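Local structure of putative hydrolase (Chloroflexus aurantiacus J-10-fl, 3CMN) at residues 17-25 with 90-101. The protein is of unknown function but is probably a hydrolase, perhaps a zincin-like metallopeptidase. Sequence-based numbering, arbitrary orientation.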
loop_
_atom_site.group_PDB
_atom_site.type_symbol
_atom_site.label_atom_id
_atom_site.label_comp_id
_atom_site.label_asym_id
_atom_site.label_seq_id
_atom_site.Cartn_x
_atom_site.Cartn_y
_atom_site.Cartn_z
ATOM N N LEU A 17 -3.146 -2.949 28.044
ATOM C CA LEU A 17 -4.318 -3.660 27.452
ATOM C C LEU A 17 -3.899 -4.896 26.646
ATOM O O LEU A 17 -4.594 -5.923 26.637
ATOM C CB LEU A 17 -5.098 -2.718 26.534
ATOM C CG LEU A 17 -6.303 -3.396 25.880
ATOM C CD1 LEU A 17 -7.344 -3.675 26.949
ATOM C CD2 LEU A 17 -6.890 -2.509 24.796
ATOM N N ILE A 18 -2.764 -4.788 25.962
ATOM C CA ILE A 18 -2.287 -5.882 25.133
ATOM C C ILE A 18 -0.880 -6.279 25.504
ATOM O O ILE A 18 -0.017 -5.425 25.700
ATOM C CB ILE A 18 -2.284 -5.485 23.646
ATOM C CG1 ILE A 18 -3.679 -5.013 23.242
ATOM C CG2 ILE A 18 -1.823 -6.666 22.786
ATOM C CD1 ILE A 18 -3.721 -4.331 21.905
ATOM N N ASP A 19 -0.647 -7.579 25.607
ATOM C CA ASP A 19 0.686 -8.068 25.918
ATOM C C ASP A 19 1.416 -8.224 24.590
ATOM O O ASP A 19 1.272 -9.241 23.900
ATOM C CB ASP A 19 0.612 -9.417 26.622
ATOM C CG ASP A 19 1.977 -9.943 26.989
ATOM O OD1 ASP A 19 2.958 -9.554 26.328
ATOM O OD2 ASP A 19 2.068 -10.751 27.922
ATOM N N TRP A 20 2.194 -7.208 24.239
ATOM C CA TRP A 20 2.917 -7.208 22.981
ATOM C C TRP A 20 4.060 -8.200 22.850
ATOM O O TRP A 20 4.535 -8.452 21.749
ATOM C CB TRP A 20 3.397 -5.796 22.662
ATOM C CG TRP A 20 2.264 -4.947 22.213
ATOM C CD1 TRP A 20 1.621 -3.977 22.932
ATOM C CD2 TRP A 20 1.558 -5.062 20.973
ATOM N NE1 TRP A 20 0.556 -3.487 22.217
ATOM C CE2 TRP A 20 0.493 -4.136 21.010
ATOM C CE3 TRP A 20 1.719 -5.861 19.835
ATOM C CZ2 TRP A 20 -0.408 -3.987 19.953
ATOM C CZ3 TRP A 20 0.822 -5.712 18.783
ATOM C CH2 TRP A 20 -0.226 -4.781 18.854
ATOM N N GLU A 21 4.507 -8.775 23.953
ATOM C CA GLU A 21 5.576 -9.747 23.849
ATOM C C GLU A 21 4.968 -11.114 23.595
ATOM O O GLU A 21 5.617 -12.011 23.067
ATOM C CB GLU A 21 6.453 -9.713 25.096
ATOM C CG GLU A 21 7.703 -8.860 24.842
ATOM C CD GLU A 21 8.352 -8.327 26.103
ATOM O OE1 GLU A 21 8.743 -9.136 26.974
ATOM O OE2 GLU A 21 8.474 -7.087 26.214
ATOM N N GLN A 22 3.701 -11.265 23.958
ATOM C CA GLN A 22 3.003 -12.509 23.691
ATOM C C GLN A 22 2.657 -12.424 22.207
ATOM O O GLN A 22 2.746 -13.409 21.473
ATOM C CB GLN A 22 1.718 -12.610 24.516
ATOM C CG GLN A 22 0.807 -13.702 24.025
ATOM C CD GLN A 22 1.473 -15.058 24.065
ATOM O OE1 GLN A 22 1.713 -15.605 25.142
ATOM N NE2 GLN A 22 1.788 -15.608 22.889
ATOM N N ALA A 23 2.268 -11.224 21.784
ATOM C CA ALA A 23 1.920 -10.963 20.399
ATOM C C ALA A 23 3.126 -11.228 19.499
ATOM O O ALA A 23 3.019 -11.914 18.482
ATOM C CB ALA A 23 1.451 -9.525 20.245
ATOM N N ARG A 24 4.282 -10.702 19.896
ATOM C CA ARG A 24 5.515 -10.881 19.132
ATOM C C ARG A 24 5.825 -12.355 18.927
ATOM O O ARG A 24 6.145 -12.772 17.820
ATOM C CB ARG A 24 6.692 -10.201 19.839
ATOM C CG ARG A 24 8.056 -10.505 19.214
ATOM C CD ARG A 24 9.188 -9.920 20.054
ATOM N NE ARG A 24 10.406 -10.735 20.015
ATOM C CZ ARG A 24 11.276 -10.731 19.009
ATOM N NH1 ARG A 24 11.069 -9.949 17.956
ATOM N NH2 ARG A 24 12.352 -11.508 19.048
ATOM N N GLN A 25 5.744 -13.141 19.996
ATOM C CA GLN A 25 6.001 -14.575 19.909
ATOM C C GLN A 25 5.007 -15.286 19.020
ATOM O O GLN A 25 5.378 -16.136 18.214
ATOM C CB GLN A 25 5.977 -15.192 21.298
ATOM C CG GLN A 25 7.290 -15.033 21.994
ATOM C CD GLN A 25 8.441 -15.579 21.157
ATOM O OE1 GLN A 25 8.451 -16.757 20.784
ATOM N NE2 GLN A 25 9.416 -14.724 20.856
ATOM N N PHE A 90 3.351 -1.487 14.079
ATOM C CA PHE A 90 2.071 -2.172 14.153
ATOM C C PHE A 90 1.405 -1.908 15.506
ATOM O O PHE A 90 0.277 -1.439 15.570
ATOM C CB PHE A 90 2.270 -3.676 13.974
ATOM C CG PHE A 90 0.996 -4.428 13.764
ATOM C CD1 PHE A 90 0.377 -4.441 12.517
ATOM C CD2 PHE A 90 0.406 -5.120 14.812
ATOM C CE1 PHE A 90 -0.824 -5.141 12.322
ATOM C CE2 PHE A 90 -0.790 -5.818 14.628
ATOM C CZ PHE A 90 -1.405 -5.830 13.382
ATOM N N SER A 91 2.104 -2.225 16.590
ATOM C CA SER A 91 1.548 -2.004 17.917
ATOM C C SER A 91 1.090 -0.560 18.072
ATOM O O SER A 91 0.015 -0.295 18.605
ATOM C CB SER A 91 2.579 -2.340 18.989
ATOM O OG SER A 91 3.749 -1.564 18.827
ATOM N N GLN A 92 1.896 0.376 17.584
ATOM C CA GLN A 92 1.556 1.793 17.683
ATOM C C GLN A 92 0.229 2.176 17.040
ATOM O O GLN A 92 -0.355 3.209 17.371
ATOM C CB GLN A 92 2.688 2.645 17.124
ATOM C CG GLN A 92 3.588 3.124 18.234
ATOM C CD GLN A 92 4.968 3.469 17.769
ATOM O OE1 GLN A 92 5.145 4.226 16.816
ATOM N NE2 GLN A 92 5.967 2.921 18.446
ATOM N N LEU A 93 -0.246 1.346 16.123
ATOM C CA LEU A 93 -1.530 1.599 15.491
ATOM C C LEU A 93 -2.605 1.395 16.547
ATOM O O LEU A 93 -3.756 1.757 16.349
ATOM C CB LEU A 93 -1.772 0.623 14.339
ATOM C CG LEU A 93 -0.797 0.643 13.162
ATOM C CD1 LEU A 93 -1.213 -0.432 12.170
ATOM C CD2 LEU A 93 -0.806 2.021 12.496
ATOM N N PHE A 94 -2.219 0.797 17.669
ATOM C CA PHE A 94 -3.147 0.529 18.766
ATOM C C PHE A 94 -3.046 1.530 19.917
ATOM O O PHE A 94 -3.758 1.400 20.907
ATOM C CB PHE A 94 -2.932 -0.884 19.326
ATOM C CG PHE A 94 -3.257 -1.985 18.356
ATOM C CD1 PHE A 94 -2.294 -2.459 17.467
ATOM C CD2 PHE A 94 -4.519 -2.565 18.350
ATOM C CE1 PHE A 94 -2.585 -3.498 16.590
ATOM C CE2 PHE A 94 -4.823 -3.600 17.482
ATOM C CZ PHE A 94 -3.851 -4.070 16.599
ATOM N N ARG A 95 -2.160 2.513 19.798
ATOM C CA ARG A 95 -2.017 3.513 20.853
ATOM C C ARG A 95 -3.324 4.246 21.179
ATOM O O ARG A 95 -3.632 4.481 22.345
ATOM C CB ARG A 95 -0.920 4.520 20.497
ATOM C CG ARG A 95 0.484 3.914 20.553
ATOM C CD ARG A 95 1.570 4.959 20.779
ATOM N NE ARG A 95 2.870 4.326 20.995
ATOM C CZ ARG A 95 3.915 4.925 21.565
ATOM N NH1 ARG A 95 3.823 6.184 21.988
ATOM N NH2 ARG A 95 5.059 4.269 21.715
ATOM N N PRO A 96 -4.112 4.614 20.154
ATOM C CA PRO A 96 -5.372 5.314 20.428
ATOM C C PRO A 96 -6.333 4.477 21.274
ATOM O O PRO A 96 -7.194 5.019 21.970
ATOM C CB PRO A 96 -5.929 5.585 19.028
ATOM C CG PRO A 96 -4.689 5.735 18.202
ATOM C CD PRO A 96 -3.826 4.600 18.707
ATOM N N ILE A 97 -6.191 3.158 21.201
ATOM C CA ILE A 97 -7.057 2.257 21.952
ATOM C C ILE A 97 -6.482 1.939 23.328
ATOM O O ILE A 97 -7.225 1.789 24.296
ATOM C CB ILE A 97 -7.284 0.924 21.181
ATOM C CG1 ILE A 97 -8.042 1.183 19.873
ATOM C CG2 ILE A 97 -8.059 -0.059 22.050
ATOM C CD1 ILE A 97 -9.410 1.833 20.059
ATOM N N GLU A 98 -5.160 1.849 23.421
ATOM C CA GLU A 98 -4.527 1.527 24.685
ATOM C C GLU A 98 -4.507 2.681 25.676
ATOM O O GLU A 98 -4.466 2.457 26.889
ATOM C CB GLU A 98 -3.116 1.004 24.436
ATOM C CG GLU A 98 -3.112 -0.440 23.958
ATOM C CD GLU A 98 -1.730 -1.043 23.908
ATOM O OE1 GLU A 98 -0.975 -0.709 22.977
ATOM O OE2 GLU A 98 -1.399 -1.845 24.805
ATOM N N GLU A 99 -4.533 3.908 25.164
ATOM C CA GLU A 99 -4.548 5.100 26.009
ATOM C C GLU A 99 -5.979 5.253 26.506
ATOM O O GLU A 99 -6.246 5.348 27.706
ATOM C CB GLU A 99 -4.171 6.336 25.195
ATOM C CG GLU A 99 -2.740 6.343 24.699
ATOM C CD GLU A 99 -2.422 7.587 23.893
ATOM O OE1 GLU A 99 -3.217 8.551 23.949
ATOM O OE2 GLU A 99 -1.375 7.610 23.216
ATOM N N MET A 100 -6.890 5.272 25.545
ATOM C CA MET A 100 -8.314 5.394 25.787
ATOM C C MET A 100 -8.791 4.308 26.749
ATOM O O MET A 100 -9.859 4.423 27.349
ATOM C CB MET A 100 -9.025 5.266 24.445
ATOM C CG MET A 100 -10.527 5.294 24.468
ATOM S SD MET A 100 -11.090 4.973 22.796
ATOM C CE MET A 100 -10.368 6.380 21.939
ATOM N N TYR A 101 -7.999 3.252 26.885
ATOM C CA TYR A 101 -8.348 2.152 27.768
ATOM C C TYR A 101 -8.029 2.530 29.209
ATOM O O TYR A 101 -8.767 2.177 30.132
ATOM C CB TYR A 101 -7.565 0.898 27.383
ATOM C CG TYR A 101 -7.769 -0.241 28.354
ATOM C CD1 TYR A 101 -9.046 -0.735 28.616
ATOM C CD2 TYR A 101 -6.690 -0.814 29.022
ATOM C CE1 TYR A 101 -9.245 -1.776 29.525
ATOM C CE2 TYR A 101 -6.879 -1.859 29.937
ATOM C CZ TYR A 101 -8.160 -2.336 30.181
ATOM O OH TYR A 101 -8.351 -3.381 31.070
HETATM O O HOH W 1 0.713 -3.013 26.870
#
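At the start of the ordered part of this largely helical chain, a probable relative of the zincin-like metallopeptidases, the lead-in to helix 20-31 lies across the junction of helices 79-92 and 95-102, where the indole of Trp-20 sits against Ser-91, Phe-94 and Glu-98. Ser-91 CB stands 3.3 Å from the centroid of the six-membered ring of Trp-20, a CH-pi contact almost on the ring normal, while its OG turns back to Val-88 O of its own helix. Ile-18 CG2 covers the opposite face, off toward the rim. At the ring's edge Phe-94 CD1 comes to 3.4 Å from Trp-20 CH2, the two ring planes inclined at 56°. Trp-20 NE1 points nearly within the indole plane to Glu-98 OE1, a fairly straight bond of 3.3 Å that reaches the oxygen from above the carboxylate plane. With an alanine in place of Trp-20, OE1 would probably lose this donor and a gap would open between Ser-91 and Ile-18. The other oxygen, OE2, accepts a weak bond from Ile-18 N and another from a water, which also donates to Ile-18 O. Farther along, with CG of Leu-17 anti to the backbone N (chi1 179°), Leu-17 CD1 rests over the Tyr-101 ring, 3.4 Å from its centroid, while Leu-17 CD2 meets Ile-97 CG2 at 3.9 Å.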